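Local coordinates for putative primary metabolism protein HVA1 (Cryptococcus neoformans, PDB 4P5N) that may play a role in primary metabolism, through a biochemical function not yet defined, and contains a Tudor-type domain of the SH3 clan, at residues 35-38 and 39-43; 47-50 and 51-54; 55-58 and 59-63; 21-25 and 26-30. All blocks are in the same frame, centred on the assembly; numbering follows the deposited sequence. Where two conformers were deposited one is given.

Interaction 1 (35-38 and 39-43); sequences IVTT and KEEAA. With CD (cadmium ion), chain D; SO4 (sulfate ion), chain G.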
loop_
_atom_site.group_PDB
_atom_site.type_symbol
_atom_site.label_atom_id
_atom_site.label_comp_id
_atom_site.label_asym_id
_atom_site.label_seq_id
_atom_site.Cartn_x
_atom_site.Cartn_y
_atom_site.Cartn_z
ATOM N N ILE A 35 9.696 -6.887 5.130
ATOM C CA ILE A 35 10.585 -6.128 4.278
ATOM C C ILE A 35 10.625 -6.876 2.952
ATOM O O ILE A 35 11.052 -8.029 2.884
ATOM C CB ILE A 35 11.982 -6.025 4.915
ATOM C CG1 ILE A 35 11.887 -5.295 6.260
ATOM C CG2 ILE A 35 12.939 -5.297 3.990
ATOM C CD1 ILE A 35 13.129 -5.361 7.113
ATOM N N VAL A 36 10.137 -6.220 1.913
ATOM C CA VAL A 36 9.991 -6.808 0.591
ATOM C C VAL A 36 11.141 -6.316 -0.287
ATOM O O VAL A 36 11.367 -5.096 -0.402
ATOM C CB VAL A 36 8.651 -6.357 -0.015
ATOM C CG1 VAL A 36 8.523 -6.823 -1.438
ATOM C CG2 VAL A 36 7.494 -6.876 0.814
ATOM N N THR A 37 11.896 -7.241 -0.883
ATOM C CA THR A 37 13.109 -6.832 -1.615
ATOM C C THR A 37 13.208 -7.316 -3.052
ATOM O O THR A 37 14.216 -7.066 -3.699
ATOM C CB THR A 37 14.408 -7.276 -0.914
ATOM O OG1 THR A 37 14.397 -8.694 -0.745
ATOM C CG2 THR A 37 14.565 -6.605 0.441
ATOM N N THR A 38 12.216 -8.055 -3.533
ATOM C CA THR A 38 12.221 -8.495 -4.918
ATOM C C THR A 38 10.930 -8.083 -5.606
ATOM O O THR A 38 9.898 -7.885 -4.955
ATOM C CB THR A 38 12.361 -10.028 -5.048
ATOM O OG1 THR A 38 11.244 -10.661 -4.398
ATOM C CG2 THR A 38 13.673 -10.520 -4.435
ATOM N N LYS A 39 10.989 -7.986 -6.933
ATOM C CA LYS A 39 9.802 -7.654 -7.716
ATOM C C LYS A 39 8.713 -8.708 -7.522
ATOM O O LYS A 39 7.526 -8.363 -7.439
ATOM C CB LYS A 39 10.168 -7.446 -9.195
ATOM C CG LYS A 39 8.988 -7.387 -10.154
ATOM C CD LYS A 39 9.392 -6.835 -11.510
ATOM C CE LYS A 39 10.070 -7.890 -12.368
ATOM N NZ LYS A 39 10.028 -7.518 -13.808
ATOM N N GLU A 40 9.112 -9.981 -7.422
ATOM C CA GLU A 40 8.155 -11.085 -7.253
ATOM C C GLU A 40 7.447 -11.032 -5.894
ATOM O O GLU A 40 6.243 -11.215 -5.809
ATOM C CB GLU A 40 8.840 -12.438 -7.452
ATOM C CG GLU A 40 9.406 -12.660 -8.850
ATOM C CD GLU A 40 10.804 -12.072 -9.074
ATOM O OE1 GLU A 40 11.414 -11.510 -8.138
ATOM O OE2 GLU A 40 11.300 -12.191 -10.215
ATOM N N GLU A 41 8.195 -10.786 -4.827
ATOM C CA GLU A 41 7.582 -10.653 -3.515
ATOM C C GLU A 41 6.693 -9.414 -3.453
ATOM O O GLU A 41 5.631 -9.429 -2.825
ATOM C CB GLU A 41 8.665 -10.548 -2.461
ATOM C CG GLU A 41 8.190 -10.697 -1.037
ATOM C CD GLU A 41 9.304 -10.411 -0.041
ATOM O OE1 GLU A 41 9.008 -10.453 1.163
ATOM O OE2 GLU A 41 10.470 -10.132 -0.452
ATOM N N ALA A 42 7.115 -8.341 -4.110
ATOM C CA ALA A 42 6.307 -7.127 -4.158
ATOM C C ALA A 42 4.968 -7.403 -4.833
ATOM O O ALA A 42 3.913 -6.986 -4.340
ATOM C CB ALA A 42 7.058 -5.996 -4.859
ATOM N N ALA A 43 5.016 -8.120 -5.950
ATOM C CA ALA A 43 3.806 -8.485 -6.659
ATOM C C ALA A 43 2.886 -9.331 -5.778
ATOM O O ALA A 43 1.691 -9.065 -5.695
ATOM C CB ALA A 43 4.137 -9.203 -7.955
HETATM CD CD CD D . 8.442 -11.523 3.386
HETATM S S SO4 G . 14.341 -7.180 -8.274
HETATM O O1 SO4 G . 13.842 -6.068 -7.434
HETATM O O2 SO4 G . 14.405 -6.752 -9.685
HETATM O O3 SO4 G . 13.451 -8.349 -8.156
HETATM O O4 SO4 G . 15.689 -7.577 -7.815
#
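E41 swings its CG anti to the backbone N (chi1 -168°) and stays extended beyond it, so its carboxylate leaves the first turn of the helix and reaches back beside V36 and T37. T38, just before the helix, has OG1 turned between its own N and carbonyl carbon (chi1 61°), facing E41. T38 is the N-cap residue: its OG1 accepts the amide of E41, 3.1 Å from N to OG1. The return bond goes one residue further back than in a strict capping box, for E41 OE2 accepts from T37 N at 3.3 Å, met from well above the carboxylate plane. T38 O meanwhile receives A42 N in the first main-chain bond of the helix, 2.9 Å long.

Beneath these polar links V36, the last residue of the strand, packs against the helix: its CG1 lies 3.8 Å from A42 CB and also close to the CG of E41. V47 and P50 cover A42 as well. At the tip of the helix K39 N points almost straight at a sulfate, probably from the crystallisation liquor, with 2.8 Å from N to O3.

The second carboxylate oxygen of E41, OE1, binds a cadmium ion at 2.5 Å, a site shared with D34 from the end of the same strand. The carboxylate is thus held at both oxygens, by the metal at OE1 and by a longer backbone N-H bond at OE2. Its negative charge lies by the N-terminal end of the helix, where the helix dipole and the cadmium would both probably favour the ionised form.

Interaction 2 (47-50 and 51-54); sequences VKNP and PKVL. With SO4 (sulfate ion), chain H; SO4 (sulfate ion), chain O.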
loop_
_atom_site.group_PDB
_atom_site.type_symbol
_atom_site.label_atom_id
_atom_site.label_comp_id
_atom_site.label_asym_id
_atom_site.label_seq_id
_atom_site.Cartn_x
_atom_site.Cartn_y
_atom_site.Cartn_z
ATOM N N VAL A 47 2.255 -4.700 -3.599
ATOM C CA VAL A 47 2.949 -3.413 -3.546
ATOM C C VAL A 47 3.843 -3.262 -4.768
ATOM O O VAL A 47 4.000 -4.207 -5.533
ATOM C CB VAL A 47 3.741 -3.202 -2.227
ATOM C CG1 VAL A 47 2.797 -3.318 -1.030
ATOM C CG2 VAL A 47 4.888 -4.189 -2.086
ATOM N N LYS A 48 4.417 -2.077 -4.939
ATOM C CA LYS A 48 5.223 -1.762 -6.117
ATOM C C LYS A 48 6.570 -1.220 -5.698
ATOM O O LYS A 48 6.713 -0.666 -4.592
ATOM C CB LYS A 48 4.529 -0.705 -6.975
ATOM C CG LYS A 48 3.194 -1.129 -7.562
ATOM C CD LYS A 48 2.488 0.031 -8.246
ATOM C CE LYS A 48 2.975 0.218 -9.672
ATOM N NZ LYS A 48 1.943 0.935 -10.461
ATOM N N ASN A 49 7.537 -1.352 -6.600
ATOM C CA ASN A 49 8.836 -0.697 -6.488
ATOM C C ASN A 49 9.579 -1.069 -5.191
ATOM O O ASN A 49 9.761 -0.240 -4.283
ATOM C CB ASN A 49 8.644 0.820 -6.596
ATOM C CG ASN A 49 9.934 1.585 -6.448
ATOM O OD1 ASN A 49 11.020 1.090 -6.801
ATOM N ND2 ASN A 49 9.836 2.806 -5.928
ATOM N N PRO A 50 10.044 -2.319 -5.103
ATOM C CA PRO A 50 10.894 -2.683 -3.967
ATOM C C PRO A 50 12.226 -1.926 -4.007
ATOM O O PRO A 50 12.658 -1.460 -5.073
ATOM C CB PRO A 50 11.096 -4.195 -4.171
ATOM C CG PRO A 50 11.001 -4.381 -5.670
ATOM C CD PRO A 50 9.912 -3.415 -6.079
ATOM N N PRO A 51 12.875 -1.764 -2.850
ATOM C CA PRO A 51 12.438 -2.285 -1.549
ATOM C C PRO A 51 11.281 -1.513 -0.912
ATOM O O PRO A 51 11.143 -0.289 -1.096
ATOM C CB PRO A 51 13.704 -2.171 -0.683
ATOM C CG PRO A 51 14.466 -1.012 -1.273
ATOM C CD PRO A 51 14.193 -1.104 -2.777
ATOM N N LYS A 52 10.435 -2.252 -0.199
ATOM C CA LYS A 52 9.351 -1.648 0.576
ATOM C C LYS A 52 9.341 -2.216 1.981
ATOM O O LYS A 52 9.531 -3.418 2.169
ATOM C CB LYS A 52 7.991 -1.923 -0.070
ATOM C CG LYS A 52 7.687 -1.041 -1.260
ATOM C CD LYS A 52 7.490 0.413 -0.858
ATOM C CE LYS A 52 6.848 1.181 -1.998
ATOM N NZ LYS A 52 7.822 1.510 -3.080
ATOM N N VAL A 53 9.132 -1.337 2.954
ATOM C CA VAL A 53 8.965 -1.715 4.348
ATOM C C VAL A 53 7.456 -1.690 4.599
ATOM O O VAL A 53 6.806 -0.673 4.400
ATOM C CB VAL A 53 9.711 -0.727 5.280
ATOM C CG1 VAL A 53 9.507 -1.069 6.755
ATOM C CG2 VAL A 53 11.208 -0.741 4.990
ATOM N N LEU A 54 6.908 -2.823 5.032
ATOM C CA LEU A 54 5.479 -2.925 5.319
ATOM C C LEU A 54 5.281 -2.836 6.823
ATOM O O LEU A 54 5.889 -3.605 7.570
ATOM C CB LEU A 54 4.890 -4.248 4.801
ATOM C CG LEU A 54 5.167 -4.673 3.350
ATOM C CD1 LEU A 54 4.234 -5.785 2.884
ATOM C CD2 LEU A 54 5.159 -3.522 2.358
HETATM S S SO4 H . 7.162 4.822 -4.403
HETATM O O1 SO4 H . 6.190 5.784 -4.990
HETATM O O2 SO4 H . 6.877 4.583 -2.962
HETATM O O3 SO4 H . 8.545 5.303 -4.594
HETATM O O4 SO4 H . 6.941 3.521 -5.077
HETATM S S SO4 O . -0.537 0.035 -12.366
HETATM O O1 SO4 O . 0.549 0.800 -13.015
HETATM O O2 SO4 O . -1.607 0.977 -11.985
HETATM O O3 SO4 O . -0.030 -0.587 -11.130
HETATM O O4 SO4 O . -1.078 -1.008 -13.267
#
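V47, in the loop after the helix, aims CG1 at L54, whose CD2 lies 4.1 Å away, while its other methyl, CG2, sits loosely by the CG of K52. A64 of the neighbouring strand touches both V47 and L54, which makes this a small apolar patch.

K48 sends its side chain away from the strand to a sulfate, NZ to O3 2.6 Å, but its carbonyl turns inward. There K48 O accepts from K52 NZ at 2.9 Å. The next carbonyl, N49 O, takes the same ammonium group from above its plane, also at 2.9 Å from O to NZ. K52 gets there by bending at chi2 (-68°) and again at chi4, which curls the chain back under the loop. Its strongest polar partner, N66 OD1, comes from elsewhere in the chain. A second sulfate lies against the side chains of N49 and K52: N49 ND2 donates to its O4 at 3.1 Å, and K52 NZ reaches the same oxygen. With four acceptors round it, the ammonium must share its three N-H groups among them.

P50 closes the loop. The peptide from P50 to P51 is cis, bringing their CA atoms within 2.9 Å and bending the chain sharply into strand 52-56.

A cis-proline bend with a lysine ammonium gathering the loop carbonyls is thus the entry to a strand of the small antiparallel sheet of this Tudor-type domain, whose family belongs to the SH3 clan.

Interaction 3 (55-58 and 59-63); sequences FTDQ and NNKDV
V63 and F55 face each other as an antiparallel hydrogen-bonded pair, with V63 N giving a nearly straight bond to F55 O at 2.8 Å. Their side chains lie on the same face of the sheet and point the same way. F55 holds its ring between its own N and carbonyl carbon (chi1 67°), which tips it toward V63; the CB of V63 then sits over one ring face, 4.2 Å from the centroid, in a CH-pi contact. H28 of the next strand packs on both residues.

At the far end of the hairpin N59 lies within a type I turn running from D57 to N60. Its amide is taken up by D57 OD1 at 2.8 Å, an Asx turn laid over the beta turn. The same oxygen also accepts K61 N at 2.9 Å, and the two donors come from opposite faces of the carboxylate plane. D57 N pairs with K61 O while D57 O receives N60 N, and N60 has positive phi (63°): a type I turn with a G1 bulge. The OD1 of N59 shares a water with the NE2 of Q58, whose amide also bonds strand 26-36, OE1 accepting from E29 N and NE2 donating to K27 O.

On the other face T56 OG1 donates to D62 OD1 at 2.8 Å, from above that carboxylate; D62 also meets D62 of the second subunit.

D57 is therefore the polar centre of the loop. With two backbone N-H groups on OD1 and H28 ND1 bound to OD2, its buried carboxylate is well supplied with donors, which would favour the ionised form.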
loop_
_atom_site.group_PDB
_atom_site.type_symbol
_atom_site.label_atom_id
_atom_site.label_comp_id
_atom_site.label_asym_id
_atom_site.label_seq_id
_atom_site.Cartn_x
_atom_site.Cartn_y
_atom_site.Cartn_z
ATOM N N PHE A 55 4.460 -1.880 7.256
ATOM C CA PHE A 55 4.146 -1.713 8.678
ATOM C C PHE A 55 2.742 -1.184 8.873
ATOM O O PHE A 55 2.166 -0.588 7.966
ATOM C CB PHE A 55 5.179 -0.806 9.400
ATOM C CG PHE A 55 5.182 0.662 8.969
ATOM C CD1 PHE A 55 5.820 1.084 7.796
ATOM C CD2 PHE A 55 4.617 1.637 9.794
ATOM C CE1 PHE A 55 5.860 2.438 7.446
ATOM C CE2 PHE A 55 4.653 2.988 9.456
ATOM C CZ PHE A 55 5.280 3.395 8.284
ATOM N N THR A 56 2.190 -1.405 10.065
ATOM C CA THR A 56 0.898 -0.835 10.403
ATOM C C THR A 56 1.125 0.390 11.263
ATOM O O THR A 56 1.872 0.328 12.234
ATOM C CB THR A 56 0.053 -1.881 11.146
ATOM O OG1 THR A 56 -0.126 -3.013 10.277
ATOM C CG2 THR A 56 -1.291 -1.314 11.517
ATOM N N ASP A 57 0.508 1.516 10.894
ATOM C CA ASP A 57 0.760 2.749 11.620
ATOM C C ASP A 57 -0.115 2.897 12.865
ATOM O O ASP A 57 -0.893 1.985 13.207
ATOM C CB ASP A 57 0.707 3.990 10.699
ATOM C CG ASP A 57 -0.697 4.437 10.347
ATOM O OD1 ASP A 57 -1.705 3.902 10.869
ATOM O OD2 ASP A 57 -0.798 5.396 9.542
ATOM N N GLN A 58 0.004 4.052 13.515
ATOM C CA GLN A 58 -0.655 4.310 14.804
ATOM C C GLN A 58 -2.172 4.439 14.681
ATOM O O GLN A 58 -2.887 4.428 15.691
ATOM C CB GLN A 58 -0.035 5.548 15.483
ATOM C CG GLN A 58 -0.444 6.868 14.831
ATOM C CD GLN A 58 0.281 7.215 13.537
ATOM O OE1 GLN A 58 1.225 6.545 13.104
ATOM N NE2 GLN A 58 -0.171 8.291 12.914
ATOM N N ASN A 59 -2.668 4.546 13.442
ATOM C CA ASN A 59 -4.100 4.582 13.192
ATOM C C ASN A 59 -4.579 3.267 12.577
ATOM O O ASN A 59 -5.659 3.201 11.961
ATOM C CB ASN A 59 -4.429 5.758 12.261
ATOM C CG ASN A 59 -4.221 7.101 12.927
ATOM O OD1 ASN A 59 -3.642 8.026 12.337
ATOM N ND2 ASN A 59 -4.673 7.219 14.172
ATOM N N ASN A 60 -3.768 2.222 12.735
ATOM C CA ASN A 60 -4.089 0.896 12.209
ATOM C C ASN A 60 -4.200 0.857 10.685
ATOM O O ASN A 60 -4.958 0.039 10.134
ATOM C CB ASN A 60 -5.349 0.312 12.881
ATOM C CG ASN A 60 -5.462 -1.177 12.685
ATOM O OD1 ASN A 60 -4.452 -1.888 12.654
ATOM N ND2 ASN A 60 -6.687 -1.656 12.512
ATOM N N LYS A 61 -3.420 1.707 10.003
ATOM C CA LYS A 61 -3.384 1.673 8.532
ATOM C C LYS A 61 -2.161 0.883 8.077
ATOM O O LYS A 61 -1.047 1.148 8.534
ATOM C CB LYS A 61 -3.295 3.096 7.952
ATOM C CG LYS A 61 -4.363 4.068 8.429
ATOM C CD LYS A 61 -5.756 3.531 8.204
ATOM C CE LYS A 61 -6.814 4.524 8.664
ATOM N NZ LYS A 61 -8.147 3.869 8.610
ATOM N N ASP A 62 -2.358 -0.048 7.141
ATOM C CA ASP A 62 -1.228 -0.796 6.576
ATOM C C ASP A 62 -0.560 0.088 5.537
ATOM O O ASP A 62 -1.215 0.539 4.585
ATOM C CB ASP A 62 -1.654 -2.152 5.994
ATOM C CG ASP A 62 -2.107 -3.145 7.076
ATOM O OD1 ASP A 62 -2.123 -2.787 8.279
ATOM O OD2 ASP A 62 -2.443 -4.299 6.728
ATOM N N VAL A 63 0.724 0.366 5.765
ATOM C CA VAL A 63 1.538 1.265 4.931
ATOM C C VAL A 63 2.682 0.473 4.288
ATOM O O VAL A 63 3.262 -0.426 4.896
ATOM C CB VAL A 63 2.123 2.430 5.789
ATOM C CG1 VAL A 63 3.040 3.345 4.976
ATOM C CG2 VAL A 63 0.995 3.229 6.430
HETATM O O HOH W 1 -2.355 9.894 14.270
#

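Interaction 4 (21-25 and 26-30); sequences TPYRG and GKHEG. With SO4 (sulfate ion), chain F.
T21 and H28 form an antiparallel hydrogen-bonded pair, P22 and K27 the non-hydrogen-bonded one next to it, and Y23 and G26 close the hairpin across a type II turn. The axes of strands 21-23 and 26-30 approach to 4.7 Å and run at 162°. H28 N meets T21 O at 2.9 Å, while the last rung is longer, G26 N to Y23 O 3.2 Å. G25 takes up the positive phi (114°) of the third turn position, at which a CB would be jammed against the preceding carbonyl oxygen.

Y23, with CG between its N and carbonyl carbon (chi1 65°), folds its ring over the opposite strand. The CA of G26 lies over one face, 3.8 Å from the ring centroid, and only a glycine's bare backbone lets the ring come down there. Farther along, Y23 CE2 sits over the face of the H28 imidazole, 3.4 Å from NE2. The two rings are near parallel but so far slid apart that they barely overlap. T21 brings its CG2 to the edge of the same imidazole; its OG1 instead binds a cadmium ion together with H65.

R24 leaves the turn extended and meets a sulfate in the plane of its guanidinium, NH1 to O4 2.6 Å. K27 NZ forms a salt bridge with E29 OE1 at 3.0 Å.

H28 gives ND1 to D57 and, more weakly, NE2 to A43 O of the second subunit. With acceptors at both nitrogens, a protonated, positively charged imidazole is plausible.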
loop_
_atom_site.group_PDB
_atom_site.type_symbol
_atom_site.label_atom_id
_atom_site.label_comp_id
_atom_site.label_asym_id
_atom_site.label_seq_id
_atom_site.Cartn_x
_atom_site.Cartn_y
_atom_site.Cartn_z
ATOM N N THR A 21 7.813 7.873 9.525
ATOM C CA THR A 21 7.934 8.823 8.445
ATOM C C THR A 21 6.948 9.975 8.658
ATOM O O THR A 21 5.799 9.738 8.998
ATOM C CB THR A 21 7.706 8.161 7.079
ATOM O OG1 THR A 21 7.857 9.155 6.068
ATOM C CG2 THR A 21 6.323 7.495 6.969
ATOM N N PRO A 22 7.393 11.227 8.479
ATOM C CA PRO A 22 6.475 12.346 8.656
ATOM C C PRO A 22 5.875 12.774 7.330
ATOM O O PRO A 22 6.470 12.557 6.272
ATOM C CB PRO A 22 7.389 13.447 9.178
ATOM C CG PRO A 22 8.672 13.194 8.436
ATOM C CD PRO A 22 8.785 11.685 8.339
ATOM N N TYR A 23 4.724 13.424 7.399
ATOM C CA TYR A 23 4.200 14.136 6.238
ATOM C C TYR A 23 3.582 15.438 6.735
ATOM O O TYR A 23 3.469 15.641 7.944
ATOM C CB TYR A 23 3.210 13.261 5.450
ATOM C CG TYR A 23 1.941 12.901 6.215
ATOM C CD1 TYR A 23 0.824 13.731 6.167
ATOM C CD2 TYR A 23 1.864 11.726 6.971
ATOM C CE1 TYR A 23 -0.338 13.421 6.854
ATOM C CE2 TYR A 23 0.701 11.403 7.659
ATOM C CZ TYR A 23 -0.389 12.255 7.600
ATOM O OH TYR A 23 -1.539 11.945 8.277
ATOM N N ARG A 24 3.186 16.329 5.831
ATOM C CA ARG A 24 2.591 17.583 6.282
ATOM C C ARG A 24 1.183 17.299 6.824
ATOM O O ARG A 24 0.261 16.994 6.068
ATOM C CB ARG A 24 2.582 18.641 5.167
ATOM C CG ARG A 24 2.143 19.996 5.681
ATOM C CD ARG A 24 2.548 21.133 4.750
ATOM N NE ARG A 24 2.148 22.427 5.303
ATOM C CZ ARG A 24 2.849 23.122 6.198
ATOM N NH1 ARG A 24 4.002 22.659 6.664
ATOM N NH2 ARG A 24 2.395 24.290 6.631
ATOM N N GLY A 25 1.044 17.372 8.147
ATOM C CA GLY A 25 -0.221 17.080 8.800
ATOM C C GLY A 25 -0.243 15.845 9.700
ATOM O O GLY A 25 -1.231 15.605 10.384
ATOM N N GLY A 26 0.824 15.049 9.708
ATOM C CA GLY A 26 0.804 13.811 10.467
ATOM C C GLY A 26 2.058 13.002 10.314
ATOM O O GLY A 26 3.092 13.501 9.848
ATOM N N LYS A 27 1.973 11.753 10.743
ATOM C CA LYS A 27 3.075 10.825 10.644
ATOM C C LYS A 27 2.515 9.424 10.389
ATOM O O LYS A 27 1.307 9.151 10.605
ATOM C CB LYS A 27 3.888 10.827 11.961
ATOM C CG LYS A 27 3.144 10.196 13.131
ATOM C CD LYS A 27 3.919 10.151 14.434
ATOM C CE LYS A 27 3.075 9.442 15.481
ATOM N NZ LYS A 27 3.775 9.428 16.796
ATOM N N HIS A 28 3.402 8.534 9.974
ATOM C CA HIS A 28 3.119 7.098 10.038
ATOM C C HIS A 28 4.226 6.462 10.846
ATOM O O HIS A 28 5.404 6.494 10.447
ATOM C CB HIS A 28 3.071 6.483 8.646
ATOM C CG HIS A 28 2.064 7.134 7.760
ATOM N ND1 HIS A 28 0.706 6.993 7.950
ATOM C CD2 HIS A 28 2.213 7.978 6.710
ATOM C CE1 HIS A 28 0.059 7.697 7.037
ATOM N NE2 HIS A 28 0.952 8.307 6.274
ATOM N N GLU A 29 3.839 5.903 11.992
ATOM C CA GLU A 29 4.766 5.264 12.912
ATOM C C GLU A 29 4.200 3.933 13.382
ATOM O O GLU A 29 3.042 3.870 13.790
ATOM C CB GLU A 29 4.997 6.173 14.122
ATOM C CG GLU A 29 5.917 5.577 15.175
ATOM C CD GLU A 29 6.187 6.529 16.331
ATOM O OE1 GLU A 29 6.146 7.764 16.126
ATOM O OE2 GLU A 29 6.452 6.051 17.462
ATOM N N GLY A 30 4.998 2.870 13.313
ATOM C CA GLY A 30 4.529 1.538 13.748
ATOM C C GLY A 30 5.589 0.475 13.527
ATOM O O GLY A 30 6.707 0.775 13.090
HETATM S S SO4 F . 5.312 25.234 8.921
HETATM O O1 SO4 F . 4.346 25.959 8.064
HETATM O O2 SO4 F . 5.062 25.583 10.335
HETATM O O3 SO4 F . 6.690 25.633 8.557
HETATM O O4 SO4 F . 5.143 23.776 8.724
HETATM O O HOH W 2 -1.845 10.014 10.086
#

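Overall arrangement
The four contacts follow one small antiparallel sheet. Interactions 1 and 4 sit at the two ends of strand 26-36, with centres about 24 Å apart, and each supplies one ligand to a different cadmium site. Interaction 2 adjoins interaction 1: V36 N lies 2.9 Å from K52 O across the sheet, and A42 O lies 2.9 Å from V47 N where the chain leaves the helix. Interaction 3 continues strand 52-56 from interaction 2 and meets interaction 4 through D57 OD2 and H28 ND1, 2.7 Å apart, and through Q58 NE2 and K27 O. In the dimer H28 and Y23 of one subunit meet A43 of the other, bringing interaction 4 against the partner's helix of interaction 1.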